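Long-range contacts in sphingomyelinase-c (Listeria ivanovii, PDB 1ZWX), which belongs to the endonuclease/exonuclease/phosphatase family of the DNase I-like clan, whose fold is an alpha/beta sandwich with two mixed beta sheets packed against each other: residues K210-S215 with Y249-N254; F11-H16 with I189-G194. All blocks are in the same frame, centred on the assembly; numbering follows the deposited sequence.

Overall arrangement
Strands 189-193 and 248-252 are antiparallel neighbours in one mixed sheet, and the two interactions use opposite sides of this pair. Interaction 2 lies between the sheets, where strand 12-20 of the other sheet meets strand 189-193; it is wholly buried and almost entirely ring and methyl packing, with no hydrogen bond across. Interaction 1 sits further out, about 11 Å from it centre to centre, where helix 203-212 ends beside the edge strand 248-252. Also largely buried, it is apolar on its inner part but opens at a polar rim toward N254, with hydrogen bonds and bridging waters. Backbone hydrogen bonds F251 N to I192 O and E253 N to I190 O tie the two together.

Interaction 1. Residues K210-S215 with Y249-N254; sequences KLLNVS and YIFVEN
F251 and V214 carry most of the apolar part of this contact. With CG anti to its own carbonyl carbon (chi1 -67°), the F251 ring meets V214 CG2 over one face, the methyl lying 3.7 Å from the ring centroid in a CH-pi contact. On the opposite face lies CB of Y249, two residues back on the strand, so the phenyl group is clamped between a methyl and a methylene. The other branch, V214 CG1, rests alongside F251 CB at 3.7 Å, and a looser touch joins L212 CD1 to F251 CD1 at 4.3 Å.

The contact lies where an outer helical layer packs on the sheet of the alpha/beta sandwich: helix 203-212 rests against edge strand 248-252, and Y205 and M208 of that helix also touch F251. N213 is the first residue past the helix, with positive phi, and from there the chain runs at about a right angle (92°) to residues 251-254.

Direct hydrogen bonds gather at N254. Its backbone N donates to N213 O at 2.8 Å, almost along the C=O axis, and its side-chain ND2 donates to S215 OG at 2.9 Å, the hydroxyl oxygen lying close to the amide plane. The bent side chain of E253 brings OE2 to Q176 NE2 of helix 161-182, a donor that also reaches L212 O and so joins the last turn of the helix to E253.

Two waters complete the polar join. One donates to S215 O at 2.8 Å, accepts from V252 N, and lies in plane at the edge of the F251 ring. The second accepts from S215 N at 2.9 Å and donates to both V252 O and N254 OD1, fixing that amide from its oxygen side while S215 OG holds its nitrogen.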
ATOM      1  N   LYS A 210      12.359  -1.627 -14.281  1.00 24.54           N
ATOM      2  CA  LYS A 210      12.627  -0.666 -15.342  1.00 24.13           C
ATOM      3  C   LYS A 210      11.547   0.383 -15.501  1.00 23.62           C
ATOM      4  O   LYS A 210      11.825   1.542 -15.821  1.00 23.43           O
ATOM      5  CB  LYS A 210      12.860  -1.392 -16.703  1.00 24.95           C
ATOM      6  CG  LYS A 210      14.076  -2.317 -16.734  1.00 24.85           C
ATOM      7  CD  LYS A 210      15.386  -1.508 -16.670  1.00 29.43           C
ATOM      8  CE  LYS A 210      16.662  -2.340 -16.930  1.00 32.44           C
ATOM      9  NZ  LYS A 210      16.438  -3.800 -16.745  1.00 35.42           N
ATOM     10  N   LEU A 211      10.294  -0.027 -15.329  1.00 22.71           N
ATOM     11  CA  LEU A 211       9.168   0.875 -15.592  1.00 23.38           C
ATOM     12  C   LEU A 211       9.022   1.933 -14.483  1.00 23.02           C
ATOM     13  O   LEU A 211       8.621   3.052 -14.763  1.00 24.77           O
ATOM     14  CB  LEU A 211       7.860   0.084 -15.665  1.00 22.56           C
ATOM     15  CG  LEU A 211       7.666  -0.786 -16.924  1.00 26.03           C
ATOM     16  CD1 LEU A 211       6.515  -1.796 -16.743  1.00 27.95           C
ATOM     17  CD2 LEU A 211       7.395   0.105 -18.094  1.00 28.32           C
ATOM     18  N   LEU A 212       9.287   1.532 -13.253  1.00 23.54           N
ATOM     19  CA  LEU A 212       9.276   2.462 -12.082  1.00 23.94           C
ATOM     20  C   LEU A 212      10.632   3.113 -11.861  1.00 24.59           C
ATOM     21  O   LEU A 212      10.749   4.048 -11.037  1.00 24.90           O
ATOM     22  CB  LEU A 212       8.916   1.708 -10.802  1.00 23.32           C
ATOM     23  CG  LEU A 212       7.457   1.222 -10.632  1.00 24.68           C
ATOM     24  CD1 LEU A 212       7.311   0.562  -9.274  1.00 23.58           C
ATOM     25  CD2 LEU A 212       6.433   2.362 -10.816  1.00 25.31           C
ATOM     26  N   ASN A 213      11.661   2.612 -12.558  1.00 25.17           N
ATOM     27  CA  ASN A 213      13.049   3.087 -12.367  1.00 26.20           C
ATOM     28  C   ASN A 213      13.523   2.900 -10.912  1.00 26.40           C
ATOM     29  O   ASN A 213      13.909   3.862 -10.241  1.00 27.20           O
ATOM     30  CB  ASN A 213      13.164   4.562 -12.824  1.00 26.21           C
ATOM     31  CG  ASN A 213      14.616   5.043 -12.908  1.00 29.19           C
ATOM     32  OD1 ASN A 213      14.918   6.239 -12.695  1.00 35.34           O
ATOM     33  ND2 ASN A 213      15.513   4.126 -13.164  1.00 25.00           N
ATOM     34  N   VAL A 214      13.470   1.666 -10.421  1.00 26.49           N
ATOM     35  CA  VAL A 214      13.831   1.349  -9.052  1.00 26.17           C
ATOM     36  C   VAL A 214      14.692   0.095  -9.077  1.00 27.35           C
ATOM     37  O   VAL A 214      14.717  -0.606 -10.090  1.00 27.98           O
ATOM     38  CB  VAL A 214      12.558   1.123  -8.143  1.00 26.11           C
ATOM     39  CG1 VAL A 214      11.686   2.374  -8.121  1.00 23.63           C
ATOM     40  CG2 VAL A 214      11.733  -0.090  -8.617  1.00 24.53           C
ATOM     41  N   SER A 215      15.374  -0.197  -7.970  1.00 27.83           N
ATOM     42  CA  SER A 215      16.080  -1.468  -7.781  1.00 28.08           C
ATOM     43  C   SER A 215      15.539  -2.214  -6.589  1.00 28.76           C
ATOM     44  O   SER A 215      14.849  -1.627  -5.740  1.00 26.44           O
ATOM     45  CB  SER A 215      17.596  -1.257  -7.597  1.00 28.71           C
ATOM     46  OG  SER A 215      18.083  -0.493  -8.681  1.00 29.81           O
ATOM     47  N   TYR A 249       5.847  -3.843  -1.592  1.00 22.46           N
ATOM     48  CA  TYR A 249       7.209  -3.323  -1.668  1.00 22.66           C
ATOM     49  C   TYR A 249       7.265  -1.859  -1.272  1.00 22.44           C
ATOM     50  O   TYR A 249       6.300  -1.097  -1.480  1.00 23.02           O
ATOM     51  CB  TYR A 249       7.679  -3.354  -3.112  1.00 22.91           C
ATOM     52  CG  TYR A 249       7.641  -4.725  -3.794  1.00 23.19           C
ATOM     53  CD1 TYR A 249       6.558  -5.093  -4.588  1.00 25.04           C
ATOM     54  CD2 TYR A 249       8.718  -5.612  -3.663  1.00 27.11           C
ATOM     55  CE1 TYR A 249       6.526  -6.362  -5.236  1.00 23.33           C
ATOM     56  CE2 TYR A 249       8.703  -6.886  -4.295  1.00 26.10           C
ATOM     57  CZ  TYR A 249       7.601  -7.230  -5.082  1.00 25.03           C
ATOM     58  OH  TYR A 249       7.618  -8.448  -5.713  1.00 23.82           O
ATOM     59  N   ILE A 250       8.441  -1.446  -0.799  1.00 22.19           N
ATOM     60  CA  ILE A 250       8.744  -0.022  -0.726  1.00 22.03           C
ATOM     61  C   ILE A 250      10.113   0.196  -1.372  1.00 21.41           C
ATOM     62  O   ILE A 250      11.106  -0.263  -0.853  1.00 21.65           O
ATOM     63  CB  ILE A 250       8.731   0.559   0.721  1.00 22.25           C
ATOM     64  CG1 ILE A 250       7.438   0.148   1.494  1.00 22.99           C
ATOM     65  CG2 ILE A 250       8.815   2.082   0.630  1.00 20.20           C
ATOM     66  CD1 ILE A 250       7.583   0.202   3.020  1.00 22.21           C
ATOM     67  N   PHE A 251      10.124   0.942  -2.467  1.00 21.28           N
ATOM     68  CA  PHE A 251      11.333   1.148  -3.277  1.00 22.77           C
ATOM     69  C   PHE A 251      11.843   2.564  -3.149  1.00 23.06           C
ATOM     70  O   PHE A 251      11.102   3.473  -2.842  1.00 23.08           O
ATOM     71  CB  PHE A 251      11.006   0.988  -4.770  1.00 22.17           C
ATOM     72  CG  PHE A 251      10.613  -0.418  -5.184  1.00 23.01           C
ATOM     73  CD1 PHE A 251       9.339  -0.652  -5.723  1.00 26.89           C
ATOM     74  CD2 PHE A 251      11.514  -1.488  -5.076  1.00 24.80           C
ATOM     75  CE1 PHE A 251       8.952  -1.972  -6.158  1.00 26.65           C
ATOM     76  CE2 PHE A 251      11.150  -2.804  -5.475  1.00 25.45           C
ATOM     77  CZ  PHE A 251       9.851  -3.040  -6.032  1.00 24.46           C
ATOM     78  N   VAL A 252      13.117   2.742  -3.494  1.00 23.45           N
ATOM     79  CA  VAL A 252      13.706   4.054  -3.690  1.00 23.91           C
ATOM     80  C   VAL A 252      13.871   4.277  -5.183  1.00 24.04           C
ATOM     81  O   VAL A 252      14.359   3.384  -5.895  1.00 24.57           O
ATOM     82  CB  VAL A 252      15.085   4.132  -2.978  1.00 23.80           C
ATOM     83  CG1 VAL A 252      15.771   5.438  -3.361  1.00 24.40           C
ATOM     84  CG2 VAL A 252      14.915   4.020  -1.462  1.00 24.43           C
ATOM     85  N   GLU A 253      13.457   5.429  -5.669  1.00 24.36           N
ATOM     86  CA  GLU A 253      13.588   5.736  -7.080  1.00 25.97           C
ATOM     87  C   GLU A 253      15.054   6.032  -7.468  1.00 27.19           C
ATOM     88  O   GLU A 253      15.755   6.751  -6.742  1.00 25.72           O
ATOM     89  CB  GLU A 253      12.677   6.881  -7.469  1.00 25.73           C
ATOM     90  CG  GLU A 253      12.182   6.853  -8.960  1.00 31.77           C
ATOM     91  CD  GLU A 253      12.993   7.758  -9.892  1.00 37.42           C
ATOM     92  OE1 GLU A 253      13.898   8.483  -9.416  1.00 39.59           O
ATOM     93  OE2 GLU A 253      12.704   7.779 -11.105  1.00 38.20           O
ATOM     94  N   ASN A 254      15.490   5.509  -8.628  1.00 27.57           N
ATOM     95  CA  ASN A 254      16.929   5.500  -8.968  1.00 29.40           C
ATOM     96  C   ASN A 254      17.493   6.810  -9.487  1.00 29.66           C
ATOM     97  O   ASN A 254      18.703   7.024  -9.414  1.00 31.62           O
ATOM     98  CB  ASN A 254      17.294   4.350  -9.941  1.00 28.98           C
ATOM     99  CG  ASN A 254      17.407   2.988  -9.240  1.00 29.00           C
ATOM    100  OD1 ASN A 254      17.608   2.887  -8.030  1.00 31.33           O
ATOM    101  ND2 ASN A 254      17.267   1.919 -10.021  1.00 33.92           N
TER
HETATM  102  O   HOH W   1      14.537   0.130  -3.588  1.00 23.90           O
HETATM  103  O   HOH W   2      16.323   1.817  -6.157  1.00 29.98           O

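Interaction 2. Residues F11-H16 with I189-G194; sequences FKITSH and IIFIGG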
ATOM      1  N   PHE A  11      15.322   7.011   8.089  1.00 36.93           N
ATOM      2  CA  PHE A  11      13.951   7.153   7.589  1.00 33.41           C
ATOM      3  C   PHE A  11      13.329   5.790   7.461  1.00 31.76           C
ATOM      4  O   PHE A  11      13.958   4.856   6.952  1.00 30.58           O
ATOM      5  CB  PHE A  11      13.910   7.831   6.239  1.00 32.51           C
ATOM      6  CG  PHE A  11      12.626   8.569   5.968  1.00 31.43           C
ATOM      7  CD1 PHE A  11      12.377   9.796   6.587  1.00 29.39           C
ATOM      8  CD2 PHE A  11      11.651   8.033   5.096  1.00 29.11           C
ATOM      9  CE1 PHE A  11      11.208  10.501   6.337  1.00 30.92           C
ATOM     10  CE2 PHE A  11      10.476   8.737   4.832  1.00 27.79           C
ATOM     11  CZ  PHE A  11      10.228   9.964   5.456  1.00 30.83           C
ATOM     12  N   LYS A  12      12.081   5.699   7.917  1.00 30.69           N
ATOM     13  CA  LYS A  12      11.388   4.430   8.039  1.00 29.27           C
ATOM     14  C   LYS A  12       9.928   4.586   7.582  1.00 28.37           C
ATOM     15  O   LYS A  12       9.212   5.490   8.039  1.00 26.84           O
ATOM     16  CB  LYS A  12      11.467   3.980   9.477  1.00 30.05           C
ATOM     17  CG  LYS A  12      10.889   2.628   9.764  1.00 33.28           C
ATOM     18  CD  LYS A  12      11.421   2.150  11.080  1.00 38.35           C
ATOM     19  CE  LYS A  12      10.343   1.506  11.879  1.00 41.45           C
ATOM     20  NZ  LYS A  12      10.688   1.509  13.349  1.00 45.42           N
ATOM     21  N   ILE A  13       9.504   3.690   6.684  1.00 26.67           N
ATOM     22  CA  ILE A  13       8.150   3.709   6.098  1.00 24.77           C
ATOM     23  C   ILE A  13       7.591   2.306   6.287  1.00 24.28           C
ATOM     24  O   ILE A  13       8.293   1.321   6.052  1.00 23.57           O
ATOM     25  CB  ILE A  13       8.187   4.012   4.581  1.00 25.55           C
ATOM     26  CG1 ILE A  13       8.825   5.367   4.319  1.00 24.43           C
ATOM     27  CG2 ILE A  13       6.754   3.974   3.956  1.00 22.83           C
ATOM     28  CD1 ILE A  13       9.165   5.591   2.891  1.00 24.11           C
ATOM     29  N   THR A  14       6.345   2.210   6.738  1.00 24.02           N
ATOM     30  CA  THR A  14       5.676   0.914   6.802  1.00 23.46           C
ATOM     31  C   THR A  14       4.516   0.992   5.809  1.00 23.31           C
ATOM     32  O   THR A  14       3.837   2.009   5.717  1.00 23.01           O
ATOM     33  CB  THR A  14       5.191   0.561   8.233  1.00 24.30           C
ATOM     34  OG1 THR A  14       6.322   0.251   9.043  1.00 24.38           O
ATOM     35  CG2 THR A  14       4.283  -0.677   8.245  1.00 23.59           C
ATOM     36  N   SER A  15       4.355  -0.056   5.003  1.00 22.59           N
ATOM     37  CA  SER A  15       3.230  -0.113   4.077  1.00 22.17           C
ATOM     38  C   SER A  15       2.399  -1.357   4.450  1.00 21.94           C
ATOM     39  O   SER A  15       2.948  -2.434   4.662  1.00 21.68           O
ATOM     40  CB  SER A  15       3.727  -0.194   2.622  1.00 23.27           C
ATOM     41  OG  SER A  15       2.628  -0.227   1.725  1.00 22.65           O
ATOM     42  N   HIS A  16       1.081  -1.167   4.562  1.00 21.82           N
ATOM     43  CA  HIS A  16       0.197  -2.269   4.844  1.00 21.32           C
ATOM     44  C   HIS A  16      -1.074  -2.155   4.058  1.00 20.71           C
ATOM     45  O   HIS A  16      -1.839  -1.167   4.163  1.00 20.23           O
ATOM     46  CB  HIS A  16      -0.138  -2.376   6.336  1.00 21.64           C
ATOM     47  CG  HIS A  16      -0.616  -3.734   6.733  1.00 22.89           C
ATOM     48  ND1 HIS A  16      -1.254  -3.979   7.928  1.00 23.40           N
ATOM     49  CD2 HIS A  16      -0.532  -4.928   6.093  1.00 22.73           C
ATOM     50  CE1 HIS A  16      -1.522  -5.269   8.019  1.00 22.82           C
ATOM     51  NE2 HIS A  16      -1.102  -5.864   6.916  1.00 25.16           N
ATOM     52  N   ILE A 189      15.103  12.600  -2.145  1.00 27.29           N
ATOM     53  CA  ILE A 189      14.745  11.187  -2.243  1.00 26.35           C
ATOM     54  C   ILE A 189      13.247  10.996  -2.563  1.00 25.69           C
ATOM     55  O   ILE A 189      12.396  11.742  -2.079  1.00 23.82           O
ATOM     56  CB  ILE A 189      15.147  10.421  -0.976  1.00 26.87           C
ATOM     57  CG1 ILE A 189      15.001   8.895  -1.167  1.00 23.80           C
ATOM     58  CG2 ILE A 189      14.361  10.971   0.274  1.00 26.71           C
ATOM     59  CD1 ILE A 189      15.789   8.000  -0.188  1.00 26.08           C
ATOM     60  N   ILE A 190      12.961   9.993  -3.411  1.00 25.38           N
ATOM     61  CA  ILE A 190      11.587   9.597  -3.753  1.00 24.04           C
ATOM     62  C   ILE A 190      11.432   8.111  -3.415  1.00 23.70           C
ATOM     63  O   ILE A 190      12.259   7.259  -3.817  1.00 21.49           O
ATOM     64  CB  ILE A 190      11.250   9.827  -5.236  1.00 25.32           C
ATOM     65  CG1 ILE A 190      11.584  11.245  -5.665  1.00 26.04           C
ATOM     66  CG2 ILE A 190       9.759   9.463  -5.533  1.00 24.40           C
ATOM     67  CD1 ILE A 190      11.380  11.498  -7.151  1.00 30.42           C
ATOM     68  N   PHE A 191      10.376   7.820  -2.652  1.00 22.83           N
ATOM     69  CA  PHE A 191       9.996   6.453  -2.328  1.00 22.67           C
ATOM     70  C   PHE A 191       8.693   6.133  -3.078  1.00 22.16           C
ATOM     71  O   PHE A 191       7.846   7.012  -3.309  1.00 21.40           O
ATOM     72  CB  PHE A 191       9.732   6.281  -0.843  1.00 23.04           C
ATOM     73  CG  PHE A 191      10.909   6.568   0.051  1.00 23.85           C
ATOM     74  CD1 PHE A 191      11.072   7.830   0.616  1.00 25.17           C
ATOM     75  CD2 PHE A 191      11.804   5.554   0.385  1.00 23.55           C
ATOM     76  CE1 PHE A 191      12.148   8.091   1.485  1.00 25.21           C
ATOM     77  CE2 PHE A 191      12.882   5.800   1.251  1.00 27.76           C
ATOM     78  CZ  PHE A 191      13.025   7.081   1.821  1.00 25.34           C
ATOM     79  N   ILE A 192       8.568   4.877  -3.481  1.00 22.45           N
ATOM     80  CA  ILE A 192       7.362   4.399  -4.175  1.00 21.89           C
ATOM     81  C   ILE A 192       7.036   3.096  -3.476  1.00 20.88           C
ATOM     82  O   ILE A 192       7.822   2.167  -3.468  1.00 21.21           O
ATOM     83  CB  ILE A 192       7.568   4.154  -5.712  1.00 22.32           C
ATOM     84  CG1 ILE A 192       8.042   5.411  -6.452  1.00 22.91           C
ATOM     85  CG2 ILE A 192       6.219   3.665  -6.369  1.00 22.41           C
ATOM     86  CD1 ILE A 192       8.589   5.075  -7.903  1.00 22.57           C
ATOM     87  N   GLY A 193       5.872   3.038  -2.834  1.00 20.51           N
ATOM     88  CA  GLY A 193       5.528   1.846  -2.062  1.00 19.58           C
ATOM     89  C   GLY A 193       4.052   1.468  -2.121  1.00 17.74           C
ATOM     90  O   GLY A 193       3.202   2.263  -2.505  1.00 18.04           O
ATOM     91  N   GLY A 194       3.775   0.238  -1.718  1.00 19.18           N
ATOM     92  CA  GLY A 194       2.408  -0.284  -1.666  1.00 19.21           C
ATOM     93  C   GLY A 194       2.341  -1.668  -2.271  1.00 19.98           C
ATOM     94  O   GLY A 194       3.356  -2.344  -2.424  1.00 19.55           O
TER
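The touching parts of segments 11-16 and 189-194 run in nearly the same direction, 20° apart, yet belong to different sheets and share no hydrogen bond. They draw together: the CA atoms of F11 and I189 are 10.7 Å apart, those of S15 and G194 only 5.8 Å. F11, I13 and S15 project into this wedge, and F191 comes to meet the first two. I13 CD1 lies over one face of the F191 ring, 3.6 Å from its centroid, in a CH-pi contact; I189 CG1 is on the opposite face.

Such face-to-face packing of two sheets forms the core of the DNase I-like sandwich. At the wider end of the wedge, the F11 and F191 rings are nearly parallel, their planes at 14°, but barely overlap; F11 CD2 approaches F191 CE1 to 3.6 Å. The same I13 methyl sits in plane at the edge of the F11 ring, so methyl and F11 lie on the same side of F191. F11 also stacks on Y145, and F191 meets W262. At the narrow end S15 OG, anti to its backbone N, comes 3.4 Å from G194 CA, where the chain turns a corner and neither G193 nor G194 has a side chain.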